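Local coordinates for cellulose 1,4-beta-cellobiosidase (Thermobifida fusca, PDB 4JJJ), which probably hydrolyses cellulose chains to release cellobiose, through the glycoside hydrolase family 48 module that makes up this chain, at residues D193-T196 and P200-Y203; L204-D209 and P566-T571; D453-A456 and Q461-Q464; Q497-T502 and D530-H535. The protein carries 1 engineered substitution. All blocks are in the same frame, centred on the assembly; numbering follows the deposited sequence.

Interaction 1. Residues D193-T196 and P200-Y203; sequences DDFT and PNGY. With CA (calcium ion), chain H.
Pro200 meets Phe195 through its backbone, its O lying obliquely to the ring 3.5 Å from Phe195 CD2. Asn201 then sets its CA over the middle of that same ring, a CH-pi contact only 4° off the ring normal. The phenyl group reaches this place because CG of Phe195 stands anti to the carbonyl carbon (chi1 -50°), beside the backbone N. The amide of Asn201 serves another partner: its ND2 donates to Asp205. Gly202 passes close to the Asp193 carboxylate, with CA 3.5 Å from Asp193 OD1. A beta carbon here would run into that oxygen, and the positive phi also favours glycine. Tyr203 N closes the contact with a nearly straight bond of 2.8 Å to the syn lone pair of Asp193 OD2, which also lies at the edge of the tyrosine ring. Asp193 OD1 meanwhile accepts from Phe195 N at 2.9 Å in an Asx turn, so one carboxylate fastens both segments. A second Asx turn follows, with Asp194 OD1 gripped by Thr196 N and Thr196 OG1 from the same face, while Asp194 OD2 binds calcium at 2.4 Å beside Cys161 O and four waters. Asp193 belongs to strand 192-193, an outermost strand of its sheet that pairs with strand 216-220 through Gln216, and Tyr203 packs on His189 and Pro190 of strand 189-190.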
loop_
_atom_site.group_PDB
_atom_site.type_symbol
_atom_site.label_atom_id
_atom_site.label_comp_id
_atom_site.label_asym_id
_atom_site.label_seq_id
_atom_site.Cartn_x
_atom_site.Cartn_y
_atom_site.Cartn_z
ATOM N N ASP A 193 -21.313 4.068 6.598
ATOM C CA ASP A 193 -21.928 5.405 6.745
ATOM C C ASP A 193 -23.469 5.207 6.892
ATOM O O ASP A 193 -24.130 4.873 5.948
ATOM C CB ASP A 193 -21.619 6.267 5.499
ATOM C CG ASP A 193 -21.847 7.776 5.768
ATOM O OD1 ASP A 193 -22.717 8.038 6.683
ATOM O OD2 ASP A 193 -21.186 8.559 5.124
ATOM N N ASP A 194 -23.956 5.435 8.128
ATOM C CA ASP A 194 -25.370 5.366 8.491
ATOM C C ASP A 194 -25.902 6.764 8.696
ATOM O O ASP A 194 -26.989 6.954 9.265
ATOM C CB ASP A 194 -25.606 4.502 9.714
ATOM C CG ASP A 194 -25.190 5.185 11.003
ATOM O OD1 ASP A 194 -24.351 6.116 10.929
ATOM O OD2 ASP A 194 -25.749 4.814 12.049
ATOM N N PHE A 195 -25.167 7.751 8.230
ATOM C CA PHE A 195 -25.523 9.104 8.267
ATOM C C PHE A 195 -25.502 9.727 9.663
ATOM O O PHE A 195 -25.991 10.852 9.798
ATOM C CB PHE A 195 -26.873 9.449 7.581
ATOM C CG PHE A 195 -27.066 8.924 6.207
ATOM C CD1 PHE A 195 -26.025 8.463 5.404
ATOM C CD2 PHE A 195 -28.341 8.904 5.659
ATOM C CE1 PHE A 195 -26.244 7.971 4.131
ATOM C CE2 PHE A 195 -28.535 8.412 4.377
ATOM C CZ PHE A 195 -27.486 8.024 3.581
ATOM N N THR A 196 -24.890 9.081 10.654
ATOM C CA THR A 196 -24.787 9.626 11.972
ATOM C C THR A 196 -24.035 10.918 11.993
ATOM O O THR A 196 -24.376 11.888 12.681
ATOM C CB THR A 196 -24.170 8.607 12.953
ATOM O OG1 THR A 196 -25.014 7.504 13.108
ATOM C CG2 THR A 196 -23.971 9.308 14.370
ATOM N N PRO A 200 -26.540 15.461 5.822
ATOM C CA PRO A 200 -27.723 14.695 5.892
ATOM C C PRO A 200 -27.676 13.336 5.240
ATOM O O PRO A 200 -28.416 12.428 5.618
ATOM C CB PRO A 200 -28.768 15.570 5.199
ATOM C CG PRO A 200 -28.040 16.556 4.521
ATOM C CD PRO A 200 -26.659 16.687 5.035
ATOM N N ASN A 201 -26.811 13.193 4.235
ATOM C CA ASN A 201 -26.531 11.932 3.623
ATOM C C ASN A 201 -25.119 11.433 4.040
ATOM O O ASN A 201 -24.401 10.843 3.248
ATOM C CB ASN A 201 -26.541 12.107 2.149
ATOM C CG ASN A 201 -27.929 12.614 1.639
ATOM O OD1 ASN A 201 -28.956 11.966 1.997
ATOM N ND2 ASN A 201 -27.973 13.656 0.861
ATOM N N GLY A 202 -24.790 11.707 5.274
ATOM C CA GLY A 202 -23.447 11.315 5.820
ATOM C C GLY A 202 -22.414 12.081 5.019
ATOM O O GLY A 202 -22.413 13.326 4.768
ATOM N N TYR A 203 -21.412 11.319 4.528
ATOM C CA TYR A 203 -20.396 11.913 3.715
ATOM C C TYR A 203 -20.560 11.559 2.224
ATOM O O TYR A 203 -19.781 11.982 1.408
ATOM C CB TYR A 203 -19.011 11.386 4.165
ATOM C CG TYR A 203 -18.601 11.892 5.566
ATOM C CD1 TYR A 203 -19.175 11.342 6.700
ATOM C CD2 TYR A 203 -17.607 12.881 5.703
ATOM C CE1 TYR A 203 -18.806 11.791 7.935
ATOM C CE2 TYR A 203 -17.237 13.352 6.941
ATOM C CZ TYR A 203 -17.838 12.776 8.058
ATOM O OH TYR A 203 -17.441 13.181 9.359
HETATM CA CA CA H . -24.898 3.504 13.873
HETATM O O HOH W 1 -24.492 5.240 14.979
HETATM O O HOH W 2 -23.683 1.576 14.697
HETATM O O HOH W 3 -25.952 1.878 12.435
HETATM O O HOH W 4 -26.458 2.930 15.369
#

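Interaction 2. Residues L204-D209 and P566-T571. With BGC (beta-D-glucopyranose), chain D.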
loop_
_atom_site.group_PDB
_atom_site.type_symbol
_atom_site.label_atom_id
_atom_site.label_comp_id
_atom_site.label_asym_id
_atom_site.label_seq_id
_atom_site.Cartn_x
_atom_site.Cartn_y
_atom_site.Cartn_z
ATOM N N LEU A 204 -21.637 10.796 1.888
ATOM C CA LEU A 204 -21.663 10.115 0.600
ATOM C C LEU A 204 -21.679 11.139 -0.543
ATOM O O LEU A 204 -21.038 10.912 -1.627
ATOM C CB LEU A 204 -22.885 9.241 0.480
ATOM C CG LEU A 204 -23.030 8.168 1.475
ATOM C CD1 LEU A 204 -24.318 7.406 1.276
ATOM C CD2 LEU A 204 -21.800 7.213 1.419
ATOM N N ASP A 205 -22.419 12.240 -0.366
ATOM C CA ASP A 205 -22.574 13.175 -1.397
ATOM C C ASP A 205 -21.519 14.208 -1.523
ATOM O O ASP A 205 -21.680 15.165 -2.320
ATOM C CB ASP A 205 -24.007 13.832 -1.367
ATOM C CG ASP A 205 -24.354 14.497 -0.014
ATOM O OD1 ASP A 205 -23.518 14.489 0.892
ATOM O OD2 ASP A 205 -25.440 15.172 0.066
ATOM N N LEU A 206 -20.356 14.034 -0.832
ATOM C CA LEU A 206 -19.169 14.796 -1.166
ATOM C C LEU A 206 -18.521 14.146 -2.422
ATOM O O LEU A 206 -17.737 14.738 -3.087
ATOM C CB LEU A 206 -18.180 14.641 0.015
ATOM C CG LEU A 206 -18.549 15.377 1.300
ATOM C CD1 LEU A 206 -17.716 14.901 2.493
ATOM C CD2 LEU A 206 -18.332 16.829 1.136
ATOM N N PHE A 207 -18.814 12.857 -2.600
ATOM C CA PHE A 207 -18.070 11.978 -3.467
ATOM C C PHE A 207 -18.806 11.497 -4.691
ATOM O O PHE A 207 -18.222 11.502 -5.760
ATOM C CB PHE A 207 -17.452 10.828 -2.670
ATOM C CG PHE A 207 -16.699 11.293 -1.449
ATOM C CD1 PHE A 207 -15.703 12.219 -1.543
ATOM C CD2 PHE A 207 -16.982 10.784 -0.176
ATOM C CE1 PHE A 207 -14.988 12.654 -0.438
ATOM C CE2 PHE A 207 -16.306 11.197 0.938
ATOM C CZ PHE A 207 -15.273 12.102 0.799
ATOM N N THR A 208 -20.038 11.051 -4.540
ATOM C CA THR A 208 -20.854 10.466 -5.626
ATOM C C THR A 208 -22.118 11.307 -5.764
ATOM O O THR A 208 -22.704 11.659 -4.752
ATOM C CB THR A 208 -21.164 9.072 -5.239
ATOM O OG1 THR A 208 -19.932 8.326 -5.089
ATOM C CG2 THR A 208 -21.961 8.337 -6.288
ATOM N N ASP A 209 -22.464 11.614 -7.002
ATOM C CA ASP A 209 -23.664 12.417 -7.347
ATOM C C ASP A 209 -24.707 11.424 -7.795
ATOM O O ASP A 209 -24.604 10.806 -8.852
ATOM C CB ASP A 209 -23.297 13.401 -8.425
ATOM C CG ASP A 209 -24.413 14.384 -8.756
ATOM O OD1 ASP A 209 -25.423 14.338 -8.053
ATOM O OD2 ASP A 209 -24.169 15.176 -9.708
ATOM N N PRO A 566 -19.836 23.874 -2.861
ATOM C CA PRO A 566 -20.621 25.068 -2.444
ATOM C C PRO A 566 -21.941 24.537 -1.961
ATOM O O PRO A 566 -22.506 23.563 -2.499
ATOM C CB PRO A 566 -20.847 25.789 -3.734
ATOM C CG PRO A 566 -19.728 25.416 -4.625
ATOM C CD PRO A 566 -19.362 23.974 -4.251
ATOM N N GLY A 567 -22.415 25.116 -0.887
ATOM C CA GLY A 567 -23.691 24.675 -0.341
ATOM C C GLY A 567 -23.677 23.457 0.548
ATOM O O GLY A 567 -24.676 23.143 1.229
ATOM N N TRP A 568 -22.523 22.763 0.602
ATOM C CA TRP A 568 -22.444 21.562 1.425
ATOM C C TRP A 568 -22.079 21.922 2.823
ATOM O O TRP A 568 -21.197 22.723 3.035
ATOM C CB TRP A 568 -21.363 20.577 0.907
ATOM C CG TRP A 568 -21.571 19.179 1.298
ATOM C CD1 TRP A 568 -22.185 18.206 0.594
ATOM C CD2 TRP A 568 -21.088 18.562 2.469
ATOM N NE1 TRP A 568 -22.189 17.016 1.272
ATOM C CE2 TRP A 568 -21.540 17.226 2.461
ATOM C CE3 TRP A 568 -20.400 19.051 3.607
ATOM C CZ2 TRP A 568 -21.245 16.349 3.481
ATOM C CZ3 TRP A 568 -20.177 18.156 4.637
ATOM C CH2 TRP A 568 -20.576 16.836 4.536
ATOM N N SER A 569 -22.731 21.280 3.752
ATOM C CA SER A 569 -22.438 21.573 5.147
ATOM C C SER A 569 -22.622 20.303 5.978
ATOM O O SER A 569 -23.596 19.507 5.822
ATOM C CB SER A 569 -23.380 22.712 5.586
ATOM O OG SER A 569 -23.103 23.040 6.915
ATOM N N GLY A 570 -21.739 20.099 6.957
ATOM C CA GLY A 570 -21.797 18.963 7.802
ATOM C C GLY A 570 -20.812 19.129 8.944
ATOM O O GLY A 570 -20.039 20.117 8.964
ATOM N N THR A 571 -20.799 18.176 9.844
ATOM C CA THR A 571 -19.810 18.237 10.932
ATOM C C THR A 571 -19.105 16.854 11.059
ATOM O O THR A 571 -19.721 15.806 10.877
ATOM C CB THR A 571 -20.453 18.590 12.278
ATOM O OG1 THR A 571 -21.524 17.686 12.541
ATOM C CG2 THR A 571 -20.910 20.005 12.228
HETATM C C2 BGC D . -18.557 4.731 -4.989
HETATM C C3 BGC D . -19.787 3.834 -5.035
HETATM C C4 BGC D . -19.926 3.196 -6.441
HETATM C C5 BGC D . -18.611 2.499 -6.802
HETATM C C6 BGC D . -18.616 1.973 -8.277
HETATM C C1 BGC D . -17.329 3.901 -5.355
HETATM O O2 BGC D . -18.442 5.193 -3.657
HETATM O O3 BGC D . -20.935 4.664 -4.745
HETATM O O4 BGC D . -20.922 2.173 -6.438
HETATM O O5 BGC D . -17.546 3.452 -6.702
HETATM O O6 BGC D . -18.680 3.034 -9.230
#
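From the 566-571 side, Trp568 alone makes the contact, and its hydrogen bond to Asp205 is oddly placed: NE1 donates to Asp205 OD1 at 2.9 Å from well above the carboxylate plane (58° out of it), although the oxygen sits almost in the plane of the indole. The two flat groups are accordingly steeply inclined, 71° apart. The other carboxylate oxygen, OD2, accepts from Asn201 ND2, so the aspartate is fixed by two donors. Next along the chain, Leu206 covers one face of the indole. Its CD2 stands over the six-membered ring in a CH-pi contact, 3.5 Å from Trp568 CE2, while CG approaches Trp568 CZ2 to 3.6 Å. The indole swings across to these partners because CG of Trp568 is anti to the backbone N (chi1 -156°), and the same ring limits its own chain: a beta carbon on Gly570 would strike Trp568 CZ3. With an alanine here in place of Trp568 the indole is gone, and Asp205 OD1 would probably lose its donor and Leu206 CD2 the ring face it packs on. Leu206 CB also lies over one face of the Phe207 ring, and Leu204 O accepts from both Phe207 N and Thr208 N in the turn that leads to Thr208 of the glycan pocket. There Thr208 borders a bound glucose. Strand 208-209 runs parallel to strand 117-118, bonded through Ser117, whereas strand 570-571 pairs antiparallel with strand 577-578 and Thr571 is backbone-bonded to Gly198.

Interaction 3. Residues D453-A456 and Q461-Q464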
loop_
_atom_site.group_PDB
_atom_site.type_symbol
_atom_site.label_atom_id
_atom_site.label_comp_id
_atom_site.label_asym_id
_atom_site.label_seq_id
_atom_site.Cartn_x
_atom_site.Cartn_y
_atom_site.Cartn_z
ATOM N N ASP A 453 25.613 6.180 0.208
ATOM C CA ASP A 453 26.843 6.499 0.960
ATOM C C ASP A 453 26.756 5.963 2.325
ATOM O O ASP A 453 25.926 6.416 3.093
ATOM C CB ASP A 453 27.063 8.007 1.004
ATOM C CG ASP A 453 28.398 8.395 1.695
ATOM O OD1 ASP A 453 29.139 7.536 2.198
ATOM O OD2 ASP A 453 28.553 9.652 1.688
ATOM N N VAL A 454 27.526 4.889 2.616
ATOM C CA VAL A 454 27.385 4.231 3.911
ATOM C C VAL A 454 28.208 4.965 4.993
ATOM O O VAL A 454 28.193 4.593 6.104
ATOM C CB VAL A 454 27.726 2.695 3.858
ATOM C CG1 VAL A 454 26.924 2.042 2.765
ATOM C CG2 VAL A 454 29.213 2.455 3.511
ATOM N N ASP A 455 29.034 5.890 4.557
ATOM C CA ASP A 455 29.860 6.752 5.475
ATOM C C ASP A 455 30.732 5.853 6.315
ATOM O O ASP A 455 30.762 5.970 7.548
ATOM C CB ASP A 455 28.944 7.672 6.337
ATOM C CG ASP A 455 29.722 8.701 7.134
ATOM O OD1 ASP A 455 30.781 9.130 6.572
ATOM O OD2 ASP A 455 29.307 8.998 8.291
ATOM N N ALA A 456 31.438 4.909 5.653
ATOM C CA ALA A 456 32.094 3.862 6.387
ATOM C C ALA A 456 33.213 4.374 7.284
ATOM O O ALA A 456 33.396 3.790 8.335
ATOM C CB ALA A 456 32.728 2.862 5.494
ATOM N N GLN A 461 27.616 7.269 10.731
ATOM C CA GLN A 461 26.911 8.356 11.341
ATOM C C GLN A 461 26.131 9.198 10.365
ATOM O O GLN A 461 25.018 9.618 10.670
ATOM C CB GLN A 461 27.844 9.224 12.236
ATOM C CG GLN A 461 27.979 8.575 13.605
ATOM C CD GLN A 461 26.625 8.604 14.352
ATOM O OE1 GLN A 461 25.811 9.529 14.163
ATOM N NE2 GLN A 461 26.329 7.540 15.127
ATOM N N ASN A 462 26.762 9.534 9.256
ATOM C CA ASN A 462 26.145 10.458 8.298
ATOM C C ASN A 462 25.877 9.712 6.985
ATOM O O ASN A 462 26.079 10.215 5.885
ATOM C CB ASN A 462 27.132 11.608 8.043
ATOM C CG ASN A 462 27.409 12.400 9.313
ATOM O OD1 ASN A 462 26.532 12.625 10.085
ATOM N ND2 ASN A 462 28.622 12.815 9.478
ATOM N N PHE A 463 25.416 8.443 7.091
ATOM C CA PHE A 463 25.106 7.722 5.865
ATOM C C PHE A 463 23.967 8.418 5.123
ATOM O O PHE A 463 23.205 9.172 5.733
ATOM C CB PHE A 463 24.630 6.285 6.245
ATOM C CG PHE A 463 23.195 6.166 6.703
ATOM C CD1 PHE A 463 22.183 5.864 5.830
ATOM C CD2 PHE A 463 22.866 6.434 8.052
ATOM C CE1 PHE A 463 20.947 5.747 6.289
ATOM C CE2 PHE A 463 21.548 6.294 8.500
ATOM C CZ PHE A 463 20.605 5.977 7.589
ATOM N N GLN A 464 23.811 8.073 3.853
ATOM C CA GLN A 464 22.715 8.652 3.066
ATOM C C GLN A 464 22.243 7.629 2.035
ATOM O O GLN A 464 23.061 6.963 1.397
ATOM C CB GLN A 464 23.218 9.900 2.278
ATOM C CG GLN A 464 23.749 11.069 3.133
ATOM C CD GLN A 464 22.599 11.939 3.476
ATOM O OE1 GLN A 464 22.188 12.790 2.668
ATOM N NE2 GLN A 464 21.908 11.595 4.499
HETATM O O HOH W 5 31.100 12.028 7.660
#
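The Asp455 carboxylate and the Asn462 carboxamide lie side by side, pointing the same way with their planes only 20° apart. Water 5 spans the two groups, donating to Asp455 OD1 at 3.1 Å and accepting from Asn462 ND2 at 3.2 Å. The other oxygen, Asp455 OD2, takes the backbone N-H of Asn462 at 2.8 Å on its anti side, tilted 29° from the carboxylate plane, and also touches Asn462 CB. CG of Asp455 is anti to its own backbone nitrogen (chi1 -172°), which carries the carboxylate across the loop and leaves CB against Phe463 N. The Phe463 ring leads away from the 453-456 segment, toward Ala531 of helix 519-533 and Thr543, while its CB stays 3.4 Å from Asp453 O. Exchanging Asp455 for an alanine would remove both oxygens, and the N-H of Asn462 and water 5 would probably lose their acceptors, setting the Asn462 end of the loop free to shift. Farther down, the two backbones join in a single antiparallel bridge: Asp453 N donates to Gln464 O at 2.9 Å, and Gln464 N returns to Asp453 O at 2.8 Å. Asp453 OD1 also receives Asp455 N, from above the carboxylate plane, forming an Asx turn. The arrangement is a tight loop between helix 435-450 and strand 465-473, closed by one hydrogen-bonded pair and the Asp455 to Asn462 bond, with the Asx turn in its first segment, and it carries Gln461, which shares a zinc site with His535.

Interaction 4. Residues Q497-T502 and D530-H535; sequences QDVGVT and DALLAH. With ZN (zinc ion), chain X; NA (sodium ion), chain J; BGC (beta-D-glucopyranose), chain B; GLC (alpha-D-glucopyranose), chain C.
Leu532 and the pair Val499 and Thr502 meet inside a helical hairpin, formed by helices 499-516 and 519-533 of the (alpha/alpha)6 barrel. The closest touching is by one methyl: Leu532 CD2 lies 3.8 Å from Val499 CB and 3.8 Å from Thr502 CG2, with the leucine and threonine side chains sliding past each other in opposite directions. At the margin, Gln497 NE2 comes within 4.3 Å of His535 NE2 without bonding to it; the glutamine donates instead to Phe463 O and Gln461 O. One layer out, Thr502 OG1 bonds to Asp498 O at 2.7 Å from above the carbonyl plane, which fixes the threonine's rotation and places CG2, anti to the backbone N, against the leucine. Asp498 is the N-cap of its helix: OD1 accepts from Val501 N at 3.0 Å, and more weakly from Gly500 N. Its OD2 lies 2.7 Å from O6 of a glucose modelled as beta, with the alpha form overlapping it, so the residue that caps the helix also lines the glycan pocket. Val499 is backed by Gln623 and Ile626 of helix 620-637. Just beyond the second helix, His535 ND1 binds a zinc ion at 2.1 Å, with water 10 among its other ligands. Farthest from the pocket, Asp530 grips a sodium ion unevenly with both carboxylate oxygens, OD1 being the nearer at 2.4 Å, while four waters share the metal.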
loop_
_atom_site.group_PDB
_atom_site.type_symbol
_atom_site.label_atom_id
_atom_site.label_comp_id
_atom_site.label_asym_id
_atom_site.label_seq_id
_atom_site.Cartn_x
_atom_site.Cartn_y
_atom_site.Cartn_z
ATOM N N GLN A 497 18.167 9.838 5.521
ATOM C CA GLN A 497 18.522 8.757 6.422
ATOM C C GLN A 497 17.280 7.868 6.824
ATOM O O GLN A 497 17.183 7.343 7.925
ATOM C CB GLN A 497 19.180 9.340 7.684
ATOM C CG GLN A 497 20.526 9.996 7.373
ATOM C CD GLN A 497 21.298 10.244 8.631
ATOM O OE1 GLN A 497 20.753 10.768 9.601
ATOM N NE2 GLN A 497 22.575 9.918 8.628
ATOM N N ASP A 498 16.336 7.782 5.913
ATOM C CA ASP A 498 15.091 7.061 6.191
ATOM C C ASP A 498 15.461 5.618 6.529
ATOM O O ASP A 498 15.949 4.922 5.697
ATOM C CB ASP A 498 14.182 7.187 4.993
ATOM C CG ASP A 498 12.897 6.536 5.155
ATOM O OD1 ASP A 498 12.830 5.401 5.671
ATOM O OD2 ASP A 498 11.855 7.084 4.652
ATOM N N VAL A 499 15.106 5.233 7.736
ATOM C CA VAL A 499 15.644 3.947 8.252
ATOM C C VAL A 499 14.901 2.766 7.597
ATOM O O VAL A 499 15.466 1.677 7.511
ATOM C CB VAL A 499 15.674 3.851 9.774
ATOM C CG1 VAL A 499 16.587 4.975 10.321
ATOM C CG2 VAL A 499 14.271 3.927 10.377
ATOM N N GLY A 500 13.640 2.985 7.237
ATOM C CA GLY A 500 12.819 1.950 6.591
ATOM C C GLY A 500 13.390 1.656 5.206
ATOM O O GLY A 500 13.595 0.490 4.788
ATOM N N VAL A 501 13.629 2.721 4.457
ATOM C CA VAL A 501 14.175 2.617 3.113
ATOM C C VAL A 501 15.571 1.975 3.206
ATOM O O VAL A 501 15.926 1.145 2.416
ATOM C CB VAL A 501 14.269 4.020 2.456
ATOM C CG1 VAL A 501 15.125 3.941 1.180
ATOM C CG2 VAL A 501 12.897 4.541 2.210
ATOM N N THR A 502 16.332 2.403 4.179
ATOM C CA THR A 502 17.668 1.876 4.422
ATOM C C THR A 502 17.624 0.365 4.599
ATOM O O THR A 502 18.396 -0.357 4.008
ATOM C CB THR A 502 18.380 2.608 5.569
ATOM O OG1 THR A 502 18.493 4.005 5.213
ATOM C CG2 THR A 502 19.767 2.019 5.841
ATOM N N ASP A 530 25.465 -1.493 9.667
ATOM C CA ASP A 530 26.243 -0.830 10.700
ATOM C C ASP A 530 25.617 0.521 11.003
ATOM O O ASP A 530 25.589 0.951 12.161
ATOM C CB ASP A 530 27.665 -0.580 10.228
ATOM C CG ASP A 530 28.530 -1.802 10.193
ATOM O OD1 ASP A 530 28.179 -2.764 10.839
ATOM O OD2 ASP A 530 29.597 -1.762 9.517
ATOM N N ALA A 531 25.276 1.258 9.941
ATOM C CA ALA A 531 24.660 2.578 10.067
ATOM C C ALA A 531 23.399 2.536 10.879
ATOM O O ALA A 531 23.173 3.345 11.766
ATOM C CB ALA A 531 24.423 3.138 8.672
ATOM N N LEU A 532 22.533 1.548 10.636
ATOM C CA LEU A 532 21.321 1.349 11.421
ATOM C C LEU A 532 21.684 1.152 12.852
ATOM O O LEU A 532 21.068 1.716 13.733
ATOM C CB LEU A 532 20.432 0.243 10.863
ATOM C CG LEU A 532 19.833 0.532 9.446
ATOM C CD1 LEU A 532 19.211 -0.677 8.808
ATOM C CD2 LEU A 532 18.773 1.612 9.536
ATOM N N LEU A 533 22.660 0.308 13.149
ATOM C CA LEU A 533 23.011 0.022 14.552
ATOM C C LEU A 533 23.520 1.257 15.279
ATOM O O LEU A 533 23.293 1.408 16.481
ATOM C CB LEU A 533 24.018 -1.165 14.593
ATOM C CG LEU A 533 23.437 -2.557 14.425
ATOM C CD1 LEU A 533 24.676 -3.473 14.375
ATOM C CD2 LEU A 533 22.446 -2.984 15.525
ATOM N N ALA A 534 24.107 2.149 14.516
ATOM C CA ALA A 534 24.658 3.390 15.044
ATOM C C ALA A 534 23.635 4.375 15.463
ATOM O O ALA A 534 23.988 5.364 16.147
ATOM C CB ALA A 534 25.609 4.009 14.034
ATOM N N HIS A 535 22.382 4.180 15.036
ATOM C CA HIS A 535 21.258 5.079 15.353
ATOM C C HIS A 535 20.171 4.427 16.273
ATOM O O HIS A 535 19.018 4.846 16.305
ATOM C CB HIS A 535 20.688 5.663 14.066
ATOM C CG HIS A 535 21.700 6.471 13.320
ATOM N ND1 HIS A 535 21.946 7.801 13.579
ATOM C CD2 HIS A 535 22.518 6.141 12.295
ATOM C CE1 HIS A 535 22.891 8.229 12.779
ATOM N NE2 HIS A 535 23.224 7.255 11.959
HETATM ZN ZN ZN X . 21.418 9.134 15.060
HETATM NA NA NA J . 29.552 -4.599 10.167
HETATM C C2 BGC B . 8.136 9.670 1.826
HETATM C C3 BGC B . 6.820 9.018 2.234
HETATM C C4 BGC B . 7.062 7.907 3.276
HETATM C C5 BGC B . 8.009 8.282 4.432
HETATM C C6 BGC B . 8.488 7.076 5.243
HETATM C C1 BGC B . 8.958 10.042 3.037
HETATM O O1 BGC B . 10.223 10.583 2.532
HETATM O O2 BGC B . 7.735 10.838 1.036
HETATM O O3 BGC B . 6.141 8.481 1.094
HETATM O O4 BGC B . 5.843 7.458 3.871
HETATM O O5 BGC B . 9.181 8.913 3.918
HETATM O O6 BGC B . 9.287 6.195 4.496
HETATM C C1 GLC C . 8.943 10.158 3.483
HETATM C C2 GLC C . 8.135 9.941 2.268
HETATM C C3 GLC C . 6.794 9.245 2.625
HETATM C C4 GLC C . 7.049 7.939 3.385
HETATM C C5 GLC C . 7.973 8.287 4.555
HETATM C C6 GLC C . 8.441 7.126 5.381
HETATM O O1 GLC C . 8.143 10.997 4.218
HETATM O O2 GLC C . 7.735 11.271 1.718
HETATM O O3 GLC C . 5.986 9.056 1.476
HETATM O O4 GLC C . 5.809 7.451 3.939
HETATM O O5 GLC C . 9.173 8.897 4.073
HETATM O O6 GLC C . 9.213 6.300 4.582
HETATM O O HOH W 6 30.110 -7.092 9.512
HETATM O O HOH W 7 27.480 -5.043 9.024
HETATM O O HOH W 8 30.555 -4.148 8.601
HETATM O O HOH W 9 31.157 -3.480 10.840
HETATM O O HOH W 10 22.470 10.819 14.256
#

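From the N terminus, interaction 1 comes first, closing a short loop with three residues between its segments, starting at the end of strand 192-193. Interaction 2 begins with the very next residue and bridges more than 350 residues, joining the chain at strand 208-209 to the region of strand 570-571; it packs against interaction 1. Inside that long span lie interactions 3 and 4, in series. Interaction 3 closes a loop of four intervening residues after helix 435-450, and interaction 4 closes over 27 residues, the hairpin of helices 499-516 and 519-533. These two touch through Gln497, which bonds to Phe463 and Gln461. The pairs sit on opposite sides of the chain's centre, and no contacts cross along the chain.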